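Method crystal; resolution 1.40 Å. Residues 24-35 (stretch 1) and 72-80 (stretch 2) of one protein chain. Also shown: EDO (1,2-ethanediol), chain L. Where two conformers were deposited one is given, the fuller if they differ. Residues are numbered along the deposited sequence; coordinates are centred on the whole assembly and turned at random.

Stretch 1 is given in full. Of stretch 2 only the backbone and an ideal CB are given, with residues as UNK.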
# COMPACT_ATOMS: atom_id res chain seq x y z
N ASP A 24 5.02 -10.69 35.92
CA ASP A 24 5.51 -10.41 37.28
C ASP A 24 6.53 -9.27 37.29
O ASP A 24 7.56 -9.37 36.63
CB ASP A 24 6.13 -11.73 37.80
CG ASP A 24 6.58 -11.68 39.26
OD1 ASP A 24 6.60 -10.62 39.88
OD2 ASP A 24 6.92 -12.76 39.76
N GLY A 25 6.21 -8.20 38.02
CA GLY A 25 7.04 -7.00 38.10
C GLY A 25 8.40 -7.25 38.75
O GLY A 25 9.32 -6.46 38.58
N LYS A 26 8.54 -8.36 39.46
CA LYS A 26 9.81 -8.74 40.11
C LYS A 26 10.84 -9.37 39.18
O LYS A 26 11.98 -9.60 39.58
CB LYS A 26 9.51 -9.69 41.28
CG LYS A 26 8.58 -9.11 42.30
CD LYS A 26 8.41 -10.05 43.53
CE LYS A 26 7.60 -11.30 43.16
NZ LYS A 26 6.23 -10.95 42.64
N VAL A 27 10.46 -9.68 37.93
CA VAL A 27 11.41 -10.27 36.98
C VAL A 27 12.64 -9.39 36.83
O VAL A 27 12.53 -8.20 36.63
CB VAL A 27 10.69 -10.49 35.59
CG1 VAL A 27 11.68 -10.54 34.43
CG2 VAL A 27 9.78 -11.73 35.68
N PRO A 28 13.84 -9.97 36.97
CA PRO A 28 15.02 -9.12 37.09
C PRO A 28 15.52 -8.33 35.87
O PRO A 28 16.00 -7.19 36.04
CB PRO A 28 16.11 -10.12 37.57
CG PRO A 28 15.67 -11.42 37.02
CD PRO A 28 14.17 -11.39 37.18
N ASN A 29 15.37 -8.88 34.68
CA ASN A 29 15.98 -8.26 33.47
C ASN A 29 14.95 -7.39 32.75
O ASN A 29 14.63 -7.59 31.58
CB ASN A 29 16.54 -9.36 32.54
CG ASN A 29 15.51 -10.44 32.18
OD1 ASN A 29 14.50 -10.64 32.88
ND2 ASN A 29 15.77 -11.17 31.07
N ARG A 30 14.43 -6.40 33.46
CA ARG A 30 13.32 -5.58 32.99
C ARG A 30 13.64 -4.83 31.67
O ARG A 30 12.83 -4.81 30.74
CB ARG A 30 12.89 -4.62 34.09
CG ARG A 30 11.86 -3.64 33.69
CD ARG A 30 11.16 -3.03 34.95
NE ARG A 30 10.35 -1.91 34.53
CZ ARG A 30 10.48 -0.67 34.92
NH1 ARG A 30 11.26 -0.36 35.94
NH2 ARG A 30 9.75 0.25 34.35
N ASP A 31 14.82 -4.21 31.57
CA ASP A 31 15.22 -3.51 30.33
C ASP A 31 15.17 -4.48 29.13
O ASP A 31 14.57 -4.18 28.10
CB ASP A 31 16.63 -2.95 30.50
CG ASP A 31 17.06 -2.00 29.41
OD1 ASP A 31 16.34 -1.73 28.47
OD2 ASP A 31 18.15 -1.41 29.54
N ASP A 32 15.78 -5.64 29.27
CA ASP A 32 15.79 -6.61 28.17
C ASP A 32 14.37 -7.12 27.86
O ASP A 32 14.03 -7.32 26.68
CB ASP A 32 16.73 -7.77 28.47
CG ASP A 32 18.20 -7.40 28.35
OD1 ASP A 32 18.57 -6.28 27.92
OD2 ASP A 32 18.99 -8.30 28.69
N ARG A 33 13.56 -7.33 28.88
CA ARG A 33 12.17 -7.77 28.65
C ARG A 33 11.35 -6.70 27.93
O ARG A 33 10.49 -7.01 27.10
CB ARG A 33 11.46 -8.23 29.95
CG ARG A 33 12.03 -9.52 30.55
CD ARG A 33 11.79 -10.78 29.70
NE ARG A 33 10.37 -11.14 29.50
CZ ARG A 33 9.65 -11.96 30.27
NH1 ARG A 33 10.18 -12.54 31.33
NH2 ARG A 33 8.41 -12.23 29.94
N LEU A 34 11.57 -5.44 28.26
CA LEU A 34 10.95 -4.34 27.55
C LEU A 34 11.38 -4.34 26.07
O LEU A 34 10.56 -4.19 25.16
CB LEU A 34 11.31 -2.98 28.19
CG LEU A 34 10.46 -2.55 29.37
CD1 LEU A 34 11.15 -1.41 30.20
CD2 LEU A 34 9.01 -2.16 28.92
N ALA A 35 12.67 -4.50 25.83
CA ALA A 35 13.17 -4.60 24.46
C ALA A 35 12.55 -5.78 23.72
O ALA A 35 12.07 -5.65 22.60
CB ALA A 35 14.71 -4.66 24.44
N UNK A 72 16.55 5.03 39.55
CA UNK A 72 16.66 3.64 39.14
C UNK A 72 15.41 3.32 38.31
O UNK A 72 14.59 2.53 38.72
CB UNK A 72 16.80 2.71 40.34
N UNK A 73 15.27 3.99 37.16
CA UNK A 73 14.03 3.92 36.41
C UNK A 73 13.69 2.54 35.83
O UNK A 73 12.52 2.29 35.57
CB UNK A 73 14.09 4.94 35.27
N UNK A 74 14.69 1.69 35.65
CA UNK A 74 14.49 0.34 35.09
C UNK A 74 14.56 -0.80 36.11
O UNK A 74 14.63 -1.98 35.75
CB UNK A 74 15.54 0.09 34.01
N UNK A 75 14.45 -0.48 37.39
CA UNK A 75 14.46 -1.47 38.44
C UNK A 75 13.27 -2.41 38.37
O UNK A 75 12.16 -1.96 38.05
CB UNK A 75 14.49 -0.78 39.80
N UNK A 76 13.48 -3.68 38.71
CA UNK A 76 12.36 -4.57 39.04
C UNK A 76 11.59 -3.98 40.24
O UNK A 76 12.10 -3.14 40.97
CB UNK A 76 12.86 -5.98 39.35
N UNK A 77 10.33 -4.39 40.40
CA UNK A 77 9.45 -3.79 41.38
C UNK A 77 8.76 -4.88 42.18
O UNK A 77 8.26 -5.86 41.62
CB UNK A 77 8.42 -2.88 40.71
N UNK A 78 8.73 -4.68 43.51
CA UNK A 78 7.92 -5.54 44.36
C UNK A 78 6.44 -5.23 44.18
O UNK A 78 6.05 -4.31 43.46
CB UNK A 78 8.32 -5.38 45.83
N UNK A 79 5.57 -6.04 44.79
CA UNK A 79 4.16 -5.95 44.46
C UNK A 79 3.48 -4.59 44.71
O UNK A 79 2.71 -4.10 43.89
CB UNK A 79 3.42 -7.02 45.26
N UNK A 80 3.71 -3.97 45.88
CA UNK A 80 3.08 -2.64 46.08
C UNK A 80 3.57 -1.60 45.07
O UNK A 80 2.77 -0.84 44.51
CB UNK A 80 3.36 -2.13 47.50
C1 EDO L . 10.67 -14.07 38.78
O1 EDO L . 11.91 -13.82 38.11
C2 EDO L . 10.51 -13.08 39.93
O2 EDO L . 9.32 -13.38 40.68

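Position 72 opens a type I turn that ends at position 75, and its ideal CB has nothing of stretch 1 within 5.5 Å. Many residues would do, small polar ones especially; it is Asn72, whose side chain leads away.

Position 73 is the second residue of the turn, with phi near -66°, a value that a proline ring enforces. Its CB also meets nothing, but its carbonyl O lies 3.0 Å from Arg30 NH1, so the backbone makes the contact. Pro73 fits: its fixed phi suits the turn, while its O accepts the Arg30 hydrogen bond and one from water 2, which also binds Arg30 NH2.

At position 74 the CB points sideways, 4.8 Å from Asp31 CB, with Leu34 beyond. A medium-sized apolar chain could reach Leu34, and a polar one might address the Asp31 carboxylate. The residue is Leu74, in m,t. Its CD2 packs at 4.2 Å from Leu34 CD1 and its CD1 lies 3.6 Å from Asp31 OD2, while water 1 links its backbone O to Pro28 O.

Position 75 directs its CB away, so side-chain demands are slight. Its O, however, accepts a 2.8 Å hydrogen bond from Arg30 NH1, near the guanidinium plane. Ala75 leaves this work to the backbone.

Position 76 points toward stretch 1, and its ideal CB is already 3.5 Å from Val27 O and 3.7 Å from both Gly25 O and Lys26 O. With carbonyls so near, a small residue is the simplest choice. Ala76 places its methyl against them.

At position 77 the backbone N donates a nearly straight hydrogen bond to Gly25 O (2.9 Å, 175°). The CB points sideways, and the Arg30 side chain lies within reach of a long, flexible apolar chain. Met77, present as selenomethionine, extends in m,t,m until CE lies over one face of the guanidinium, 3.5 Å from Arg30 NE.

Position 78 is an N-cap whose CB points away, which favours Asn, Asp, Ser or Thr. It is Asn78; its side chain makes no capping bond, but its end turns back, with OD1 3.7 Å from Lys26 CD.

Position 79 begins a helix, and its ideal CB is 5.5 Å from Lys26 NZ, so an acidic residue is the clear expectation. Asp79 OD1 forms a 3.0 Å salt bridge with Lys26 NZ, which also pairs with Asp24 OD1 at 2.8 Å.

Position 80 is out of reach of stretch 1; Pro80 suits a helix's first turn.

Stretch 2 72-80: NPLAAMNDP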
# COMPACT_ATOMS: atom_id res chain seq x y z
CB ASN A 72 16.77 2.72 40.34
CG ASN A 72 18.06 2.91 41.11
OD1 ASN A 72 19.08 2.36 40.74
ND2 ASN A 72 18.00 3.67 42.21
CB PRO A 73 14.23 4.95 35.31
CG PRO A 73 15.73 5.00 35.12
CD PRO A 73 16.25 4.87 36.50
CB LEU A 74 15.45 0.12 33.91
CG LEU A 74 15.27 1.11 32.75
CD1 LEU A 74 16.30 0.85 31.65
CD2 LEU A 74 13.85 1.04 32.20
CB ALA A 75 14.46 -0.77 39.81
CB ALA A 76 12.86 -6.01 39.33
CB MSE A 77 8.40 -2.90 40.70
CG MSE A 77 8.99 -1.68 40.03
SE MSE A 77 7.81 -0.77 38.83
CE MSE A 77 8.21 -1.84 37.27
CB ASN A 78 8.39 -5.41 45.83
CG ASN A 78 9.59 -6.28 46.13
OD1 ASN A 78 9.85 -7.26 45.43
ND2 ASN A 78 10.32 -5.97 47.22
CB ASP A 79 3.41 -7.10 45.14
CG ASP A 79 3.87 -8.47 44.67
OD1 ASP A 79 4.69 -8.60 43.74
OD2 ASP A 79 3.38 -9.48 45.25
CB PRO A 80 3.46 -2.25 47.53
CG PRO A 80 4.01 -3.43 48.12
CD PRO A 80 4.44 -4.41 47.09
O HOH W 1 15.87 -4.39 36.00
O HOH W 2 10.01 2.96 35.49
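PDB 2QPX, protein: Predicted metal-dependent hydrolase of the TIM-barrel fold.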